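Periplasmic solute binding protein (Pectobacterium atrosepticum, PDB 4RY1) probably binds a sugar or related solute in the periplasm and delivers it to an ABC-type transporter. Local coordinates at residues Y80-N83 against I88-L91; L174-M179 against I185-E190; E204-Y209 against D396-G401. One frame throughout, in Å; residues are numbered along the deposited sequence.

How the interactions relate
Interaction 1 stands apart from the other two: its centre lies about 32 Å from that of interaction 2 and about 41 Å from that of interaction 3, with interaction 3 on the opposite side of the chain's centre. This separation is consistent with the two-lobed build of solute-binding proteins. Interactions 2 and 3 are neighbours, with centres about 12 Å apart, and they touch where helices 169-183 and 199-214 pack: Gly175 CA comes within 3.6 Å of Phe208 CE2, and the rings of Tyr178 and Phe208 stack. Ser177, in interaction 2, hydrogen-bonds a glycerol probably taken from the crystallisation liquor, which does not by itself locate the solute site.

Interaction 1 (Y80-N83 against I88-L91); sequences YDLN and ILGL
The peptide group between Leu82 and Asn83 is the flat surface that Leu89 and Leu91 meet. Both leucines approach Leu82 O from the same side of the peptide plane: Leu91 CD1 stands well above it, 3.8 Å from Leu82 O, while Leu89 CD1, 3.7 Å from the same Leu82 O, arrives at a shallower tilt. A second flat group, the Asp81 carboxylate, lies behind this contact and closes an Asx turn. Asp81 OD1 accepts from Asn83 N at 3.1 Å, and the donor sits 54° out of the carboxylate plane, so the bond is made over the group. Asp81 OD1 also accepts from Leu108 N, which ties the turn to strand 107-123.

The other segment carries a Schellman motif that ends helix 86-89. Gly90 is its C-prime residue, with phi at +61°, and the reversal sends the chain on so that Leu89 and Leu91, before and after the glycine, both point toward 80-83. No hydrogen bond joins the segments. Three buried leucines form most of the 154 Å² interface, and Asn83 lies against Leu91 at its margin. Leu82 and Leu91 also touch Leu108, so the contact joins a helix end and an Asx turn to strand 107-123 of the mixed sheet.

The Leu82 and Leu89 side chains meet at about a right angle. In Leu82, CG is anti to the carbonyl carbon (chi1 -60°), which sets it and the branches it carries beside the backbone N. Leu89 CD1 is 3.8 Å from Leu82 CB and 4.1 Å from Leu82 CD2.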
loop_
_atom_site.group_PDB
_atom_site.type_symbol
_atom_site.label_atom_id
_atom_site.label_comp_id
_atom_site.label_asym_id
_atom_site.label_seq_id
_atom_site.Cartn_x
_atom_site.Cartn_y
_atom_site.Cartn_z
ATOM N N TYR A 80 -1.924 14.412 17.922
ATOM C CA TYR A 80 -3.100 14.844 18.646
ATOM C C TYR A 80 -4.152 13.727 18.654
ATOM O O TYR A 80 -4.459 13.141 17.601
ATOM C CB TYR A 80 -3.643 16.114 18.021
ATOM C CG TYR A 80 -4.883 16.673 18.670
ATOM C CD1 TYR A 80 -4.789 17.644 19.659
ATOM C CD2 TYR A 80 -6.163 16.293 18.239
ATOM C CE1 TYR A 80 -5.920 18.197 20.236
ATOM C CE2 TYR A 80 -7.288 16.826 18.818
ATOM C CZ TYR A 80 -7.167 17.789 19.808
ATOM O OH TYR A 80 -8.329 18.315 20.332
ATOM N N ASP A 81 -4.709 13.456 19.825
ATOM C CA ASP A 81 -5.688 12.378 19.976
ATOM C C ASP A 81 -7.025 12.762 19.343
ATOM O O ASP A 81 -7.792 13.572 19.880
ATOM C CB ASP A 81 -5.870 12.062 21.452
ATOM C CG ASP A 81 -6.857 10.957 21.722
ATOM O OD1 ASP A 81 -7.393 10.334 20.779
ATOM O OD2 ASP A 81 -7.107 10.733 22.935
ATOM N N LEU A 82 -7.315 12.148 18.196
ATOM C CA LEU A 82 -8.528 12.493 17.436
ATOM C C LEU A 82 -9.844 12.158 18.137
ATOM O O LEU A 82 -10.878 12.712 17.785
ATOM C CB LEU A 82 -8.520 11.838 16.065
ATOM C CG LEU A 82 -7.357 12.221 15.144
ATOM C CD1 LEU A 82 -7.544 11.537 13.802
ATOM C CD2 LEU A 82 -7.236 13.714 14.916
ATOM N N ASN A 83 -9.801 11.295 19.154
ATOM C CA ASN A 83 -10.999 11.082 19.972
ATOM C C ASN A 83 -11.463 12.375 20.642
ATOM O O ASN A 83 -12.636 12.497 20.964
ATOM C CB ASN A 83 -10.815 9.972 21.028
ATOM C CG ASN A 83 -10.544 8.599 20.426
ATOM O OD1 ASN A 83 -9.688 7.822 20.926
ATOM N ND2 ASN A 83 -11.280 8.265 19.402
ATOM N N ILE A 88 -16.760 16.677 15.747
ATOM C CA ILE A 88 -16.379 17.404 14.532
ATOM C C ILE A 88 -16.023 16.418 13.417
ATOM O O ILE A 88 -16.461 16.580 12.271
ATOM C CB ILE A 88 -15.208 18.380 14.792
ATOM C CG1 ILE A 88 -15.639 19.532 15.703
ATOM C CG2 ILE A 88 -14.643 18.918 13.471
ATOM C CD1 ILE A 88 -16.457 20.601 15.034
ATOM N N LEU A 89 -15.259 15.386 13.759
ATOM C CA LEU A 89 -14.856 14.383 12.764
ATOM C C LEU A 89 -15.968 13.400 12.371
ATOM O O LEU A 89 -15.892 12.748 11.344
ATOM C CB LEU A 89 -13.634 13.601 13.251
ATOM C CG LEU A 89 -12.353 14.427 13.416
ATOM C CD1 LEU A 89 -11.308 13.643 14.187
ATOM C CD2 LEU A 89 -11.847 14.871 12.047
ATOM N N GLY A 90 -17.000 13.284 13.188
ATOM C CA GLY A 90 -18.025 12.287 12.921
ATOM C C GLY A 90 -17.471 10.880 12.927
ATOM O O GLY A 90 -17.719 10.103 12.017
ATOM N N LEU A 91 -16.702 10.557 13.969
ATOM C CA LEU A 91 -16.007 9.266 14.020
ATOM C C LEU A 91 -16.963 8.067 13.922
ATOM O O LEU A 91 -16.586 7.022 13.406
ATOM C CB LEU A 91 -15.120 9.159 15.259
ATOM C CG LEU A 91 -13.908 10.106 15.275
ATOM C CD1 LEU A 91 -13.067 9.865 16.513
ATOM C CD2 LEU A 91 -13.038 9.955 14.030
#

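Interaction 2 (L174-M179 against I185-E190); sequences LGRSYM and IDMIDE
Arg176 and Asp186 form the tight part of this contact, a salt bridge centred on one carboxylate oxygen. Arg176 NE donates to Asp186 OD1 at 2.7 Å with an N-H...O angle of 159°, and the acceptor lies close to the guanidinium plane, at its edge. Arg176 NH2 reaches the same Asp186 OD1 only weakly, at 3.4 Å, and is also hydrogen-bonded to Val362 O and Ala363 O. The carboxylate is turned 59° from the guanidinium, which agrees with a single-oxygen grip and not with a paired, coplanar bridge. Closer to the helix backbone the Met187 methyl fits against the aliphatic root of the arginine, with Met187 CE 3.6 Å from Arg176 CB. The methionine runs extended through chi1 and chi2 and bends at chi3 (-70°), which turns CE toward the helix.

The second carboxylate oxygen is used within its own segment: Asp186 OD2 accepts from Ile188 N at 3.2 Å, forming an Asx turn. This turn leads into the two-stranded antiparallel hairpin 188-189/194-195 that follows helix 169-183, so the side chain that meets the helix also shapes the entry to the first hairpin strand. Met187 pairs through its backbone with Ala196.

Toward Met179 and Ile185 the fit is looser. The nearest side-chain approach of Met179 is Met179 CB to Ile185 O, 5.2 Å, and the Ile185 CB points away from the helix. Here a water spans the two backbones, donating to Arg176 O at 2.8 Å and to Ile185 O at 2.7 Å. The side chains of Met179 and Ile185 both touch Gln201 on helix 199-214.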
loop_
_atom_site.group_PDB
_atom_site.type_symbol
_atom_site.label_atom_id
_atom_site.label_comp_id
_atom_site.label_asym_id
_atom_site.label_seq_id
_atom_site.Cartn_x
_atom_site.Cartn_y
_atom_site.Cartn_z
ATOM N N LEU A 174 3.412 -10.728 -1.027
ATOM C CA LEU A 174 2.822 -11.867 -1.740
ATOM C C LEU A 174 3.204 -13.199 -1.044
ATOM O O LEU A 174 2.361 -14.074 -0.817
ATOM C CB LEU A 174 3.277 -11.884 -3.196
ATOM C CG LEU A 174 2.576 -12.880 -4.132
ATOM C CD1 LEU A 174 1.127 -12.514 -4.377
ATOM C CD2 LEU A 174 3.317 -12.991 -5.458
ATOM N N GLY A 175 4.482 -13.303 -0.704
ATOM C CA GLY A 175 5.022 -14.450 0.039
ATOM C C GLY A 175 4.345 -14.564 1.400
ATOM O O GLY A 175 3.952 -15.648 1.828
ATOM N N ARG A 176 4.226 -13.436 2.097
ATOM C CA ARG A 176 3.522 -13.405 3.391
ATOM C C ARG A 176 2.093 -13.935 3.266
ATOM O O ARG A 176 1.612 -14.676 4.148
ATOM C CB ARG A 176 3.492 -11.986 3.950
ATOM C CG ARG A 176 2.812 -11.920 5.308
ATOM C CD ARG A 176 1.694 -10.925 5.327
ATOM N NE ARG A 176 0.885 -10.938 6.539
ATOM C CZ ARG A 176 -0.426 -11.097 6.547
ATOM N NH1 ARG A 176 -1.102 -11.195 5.414
ATOM N NH2 ARG A 176 -1.083 -11.106 7.702
ATOM N N SER A 177 1.403 -13.557 2.191
ATOM C CA SER A 177 0.022 -13.981 1.972
ATOM C C SER A 177 -0.018 -15.506 1.754
ATOM O O SER A 177 -0.838 -16.227 2.353
ATOM C CB SER A 177 -0.597 -13.212 0.784
ATOM O OG SER A 177 -1.977 -13.449 0.627
ATOM N N TYR A 178 0.900 -15.991 0.925
ATOM C CA TYR A 178 1.077 -17.433 0.717
ATOM C C TYR A 178 1.273 -18.187 2.039
ATOM O O TYR A 178 0.613 -19.198 2.311
ATOM C CB TYR A 178 2.277 -17.697 -0.200
ATOM C CG TYR A 178 2.664 -19.159 -0.343
ATOM C CD1 TYR A 178 1.961 -20.004 -1.202
ATOM C CD2 TYR A 178 3.763 -19.689 0.347
ATOM C CE1 TYR A 178 2.319 -21.335 -1.350
ATOM C CE2 TYR A 178 4.136 -21.017 0.188
ATOM C CZ TYR A 178 3.406 -21.834 -0.658
ATOM O OH TYR A 178 3.738 -23.167 -0.820
ATOM N N MET A 179 2.191 -17.688 2.848
ATOM C CA MET A 179 2.525 -18.334 4.122
ATOM C C MET A 179 1.387 -18.255 5.136
ATOM O O MET A 179 1.218 -19.150 5.967
ATOM C CB MET A 179 3.802 -17.750 4.713
ATOM C CG MET A 179 5.041 -17.947 3.845
ATOM S SD MET A 179 5.707 -19.661 3.704
ATOM C CE MET A 179 6.470 -19.827 5.326
ATOM N N ILE A 185 -0.205 -18.179 10.098
ATOM C CA ILE A 185 0.590 -17.290 10.943
ATOM C C ILE A 185 1.114 -16.115 10.112
ATOM O O ILE A 185 1.190 -16.202 8.877
ATOM C CB ILE A 185 1.758 -18.000 11.668
ATOM C CG1 ILE A 185 2.846 -18.475 10.705
ATOM C CG2 ILE A 185 1.219 -19.181 12.460
ATOM C CD1 ILE A 185 4.189 -18.669 11.386
ATOM N N ASP A 186 1.469 -15.035 10.813
ATOM C CA ASP A 186 2.071 -13.842 10.214
ATOM C C ASP A 186 3.592 -13.966 10.252
ATOM O O ASP A 186 4.155 -14.815 10.929
ATOM C CB ASP A 186 1.631 -12.562 10.951
ATOM C CG ASP A 186 2.115 -11.282 10.253
ATOM O OD1 ASP A 186 2.028 -11.226 9.010
ATOM O OD2 ASP A 186 2.664 -10.390 10.938
ATOM N N MET A 187 4.236 -13.117 9.460
ATOM C CA MET A 187 5.687 -12.968 9.402
ATOM C C MET A 187 6.329 -12.382 10.672
ATOM O O MET A 187 7.485 -12.675 10.967
ATOM C CB MET A 187 5.990 -12.075 8.172
ATOM C CG MET A 187 7.438 -11.821 7.801
ATOM S SD MET A 187 7.541 -10.684 6.372
ATOM C CE MET A 187 6.904 -11.808 5.141
ATOM N N ILE A 188 5.581 -11.545 11.410
ATOM C CA ILE A 188 6.129 -10.795 12.571
ATOM C C ILE A 188 5.501 -11.288 13.886
ATOM O O ILE A 188 4.288 -11.470 13.962
ATOM C CB ILE A 188 5.858 -9.269 12.470
ATOM C CG1 ILE A 188 6.253 -8.715 11.094
ATOM C CG2 ILE A 188 6.517 -8.507 13.621
ATOM C CD1 ILE A 188 7.738 -8.773 10.819
ATOM N N ASP A 189 6.348 -11.485 14.892
ATOM C CA ASP A 189 5.924 -11.690 16.290
ATOM C C ASP A 189 6.278 -10.432 17.068
ATOM O O ASP A 189 7.414 -10.280 17.503
ATOM C CB ASP A 189 6.608 -12.921 16.931
ATOM C CG ASP A 189 6.016 -13.275 18.285
ATOM O OD1 ASP A 189 5.546 -12.357 18.992
ATOM O OD2 ASP A 189 6.031 -14.461 18.661
ATOM N N GLU A 190 5.315 -9.524 17.231
ATOM C CA GLU A 190 5.608 -8.251 17.895
ATOM C C GLU A 190 5.990 -8.406 19.375
ATOM O O GLU A 190 6.872 -7.703 19.869
ATOM C CB GLU A 190 4.465 -7.264 17.735
ATOM C CG GLU A 190 4.263 -6.878 16.275
ATOM C CD GLU A 190 3.209 -5.809 16.071
ATOM O OE1 GLU A 190 2.903 -5.076 17.040
ATOM O OE2 GLU A 190 2.699 -5.699 14.928
HETATM O O HOH W 1 2.485 -14.905 6.835
#

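Interaction 3 (E204-Y209 against D396-G401); sequences ELFGFY and DDFLSG
Phe206 and Phe398 carry almost the whole contact, and their first torsions differ. In Phe206, CG is anti to the carbonyl carbon and beside the backbone N (chi1 -78°), which swings the ring out from helix 199-214 toward helix 391-409. Phe398 instead has CG opposite its own backbone N (chi1 171°), so its ring is laid across the path of the incoming phenyl group.

The outcome is an offset edge-to-face pair, with the edge of Phe206 turned to the face of Phe398. The ring centroids are 5.4 Å apart and the planes stand at 68°. The touching edge is the CE2-CZ bond, and it arrives over the root of the partner and not over the ring centre. Phe206 CZ is 3.6 Å from Phe398 CB and also 3.6 Å from Phe398 CG. Phe206 CE2 lies 3.7 Å from Phe398 CD2, whereas Phe398 CD1 is farther, 4.0 Å from Phe206 CZ. Phe398 CG falls in the plane of the Phe206 ring, which confirms the edge-on approach.

Across the helices no hydrogen bond is formed, and the nearest CA atoms, those of Phe206 and Phe398, remain 9.6 Å apart; two buried rings therefore bridge the gap. Trp377, Ser380 and Leu381 of helix 371-385 also pack against Phe206, and a salt bridge from Asp396 to Arg203 links the same two helices.

The arrangement is an aromatic helix-helix contact between mid-chain helix 199-214 and the C-terminal helix 391-409: in this member of the bacterial solute-binding protein family, an offset edge-to-face phenylalanine pair joins segments 187 residues apart in sequence.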
loop_
_atom_site.group_PDB
_atom_site.type_symbol
_atom_site.label_atom_id
_atom_site.label_comp_id
_atom_site.label_asym_id
_atom_site.label_seq_id
_atom_site.Cartn_x
_atom_site.Cartn_y
_atom_site.Cartn_z
ATOM N N GLU A 204 11.701 -21.323 3.162
ATOM C CA GLU A 204 10.552 -21.561 2.312
ATOM C C GLU A 204 10.116 -20.259 1.633
ATOM O O GLU A 204 9.727 -20.271 0.472
ATOM C CB GLU A 204 9.411 -22.169 3.135
ATOM C CG GLU A 204 8.156 -22.486 2.338
ATOM C CD GLU A 204 7.128 -23.272 3.126
ATOM O OE1 GLU A 204 7.296 -23.405 4.360
ATOM O OE2 GLU A 204 6.124 -23.692 2.515
ATOM N N LEU A 205 10.217 -19.147 2.365
ATOM C CA LEU A 205 9.851 -17.818 1.846
ATOM C C LEU A 205 10.794 -17.424 0.712
ATOM O O LEU A 205 10.349 -17.009 -0.370
ATOM C CB LEU A 205 9.888 -16.770 2.965
ATOM C CG LEU A 205 9.678 -15.317 2.525
ATOM C CD1 LEU A 205 8.257 -15.078 2.044
ATOM C CD2 LEU A 205 10.056 -14.396 3.673
ATOM N N PHE A 206 12.094 -17.554 0.958
ATOM C CA PHE A 206 13.083 -17.326 -0.110
ATOM C C PHE A 206 12.941 -18.329 -1.252
ATOM O O PHE A 206 13.103 -17.979 -2.426
ATOM C CB PHE A 206 14.507 -17.251 0.421
ATOM C CG PHE A 206 14.830 -15.938 1.057
ATOM C CD1 PHE A 206 15.258 -14.854 0.292
ATOM C CD2 PHE A 206 14.624 -15.749 2.414
ATOM C CE1 PHE A 206 15.530 -13.630 0.896
ATOM C CE2 PHE A 206 14.875 -14.527 3.015
ATOM C CZ PHE A 206 15.340 -13.468 2.262
ATOM N N GLY A 207 12.600 -19.569 -0.923
ATOM C CA GLY A 207 12.330 -20.570 -1.969
ATOM C C GLY A 207 11.168 -20.187 -2.886
ATOM O O GLY A 207 11.181 -20.460 -4.075
ATOM N N PHE A 208 10.154 -19.558 -2.301
ATOM C CA PHE A 208 8.967 -19.079 -3.025
ATOM C C PHE A 208 9.388 -18.008 -4.060
ATOM O O PHE A 208 8.982 -18.059 -5.234
ATOM C CB PHE A 208 7.968 -18.550 -2.002
ATOM C CG PHE A 208 6.744 -17.885 -2.589
ATOM C CD1 PHE A 208 5.629 -18.627 -2.947
ATOM C CD2 PHE A 208 6.691 -16.505 -2.743
ATOM C CE1 PHE A 208 4.499 -18.017 -3.457
ATOM C CE2 PHE A 208 5.558 -15.895 -3.250
ATOM C CZ PHE A 208 4.462 -16.640 -3.606
ATOM N N TYR A 209 10.226 -17.068 -3.624
ATOM C CA TYR A 209 10.831 -16.090 -4.542
ATOM C C TYR A 209 11.623 -16.764 -5.689
ATOM O O TYR A 209 11.436 -16.468 -6.871
ATOM C CB TYR A 209 11.730 -15.095 -3.796
ATOM C CG TYR A 209 12.364 -14.140 -4.775
ATOM C CD1 TYR A 209 11.656 -13.055 -5.266
ATOM C CD2 TYR A 209 13.648 -14.349 -5.257
ATOM C CE1 TYR A 209 12.211 -12.190 -6.187
ATOM C CE2 TYR A 209 14.208 -13.501 -6.181
ATOM C CZ TYR A 209 13.494 -12.407 -6.638
ATOM O OH TYR A 209 14.058 -11.573 -7.576
ATOM N N ASP A 396 18.936 -17.620 6.116
ATOM C CA ASP A 396 19.358 -17.591 7.513
ATOM C C ASP A 396 19.950 -16.212 7.887
ATOM O O ASP A 396 19.741 -15.719 8.994
ATOM C CB ASP A 396 20.395 -18.679 7.806
ATOM C CG ASP A 396 19.875 -20.102 7.593
ATOM O OD1 ASP A 396 18.678 -20.336 7.323
ATOM O OD2 ASP A 396 20.712 -21.029 7.705
ATOM N N ASP A 397 20.720 -15.619 6.979
ATOM C CA ASP A 397 21.294 -14.284 7.210
ATOM C C ASP A 397 20.212 -13.207 7.249
ATOM O O ASP A 397 20.298 -12.256 8.028
ATOM C CB ASP A 397 22.335 -13.914 6.156
ATOM C CG ASP A 397 23.615 -14.738 6.274
ATOM O OD1 ASP A 397 23.717 -15.620 7.165
ATOM O OD2 ASP A 397 24.530 -14.490 5.468
ATOM N N PHE A 398 19.201 -13.365 6.403
ATOM C CA PHE A 398 18.057 -12.454 6.450
ATOM C C PHE A 398 17.401 -12.546 7.836
ATOM O O PHE A 398 17.124 -11.536 8.470
ATOM C CB PHE A 398 17.033 -12.725 5.340
ATOM C CG PHE A 398 15.754 -11.949 5.515
ATOM C CD1 PHE A 398 15.665 -10.619 5.098
ATOM C CD2 PHE A 398 14.660 -12.531 6.123
ATOM C CE1 PHE A 398 14.495 -9.891 5.288
ATOM C CE2 PHE A 398 13.495 -11.813 6.312
ATOM C CZ PHE A 398 13.407 -10.494 5.887
ATOM N N LEU A 399 17.186 -13.761 8.310
ATOM C CA LEU A 399 16.541 -13.954 9.610
ATOM C C LEU A 399 17.287 -13.263 10.763
ATOM O O LEU A 399 16.677 -12.574 11.560
ATOM C CB LEU A 399 16.373 -15.443 9.886
ATOM C CG LEU A 399 15.839 -15.814 11.270
ATOM C CD1 LEU A 399 14.484 -15.166 11.531
ATOM C CD2 LEU A 399 15.749 -17.331 11.367
ATOM N N SER A 400 18.595 -13.472 10.857
ATOM C CA SER A 400 19.390 -12.848 11.928
ATOM C C SER A 400 19.401 -11.313 11.806
ATOM O O SER A 400 19.240 -10.606 12.793
ATOM C CB SER A 400 20.819 -13.424 11.970
ATOM O OG SER A 400 21.425 -13.413 10.696
ATOM N N GLY A 401 19.567 -10.803 10.589
ATOM C CA GLY A 401 19.610 -9.346 10.392
ATOM C C GLY A 401 18.246 -8.697 10.641
ATOM O O GLY A 401 18.137 -7.609 11.239
#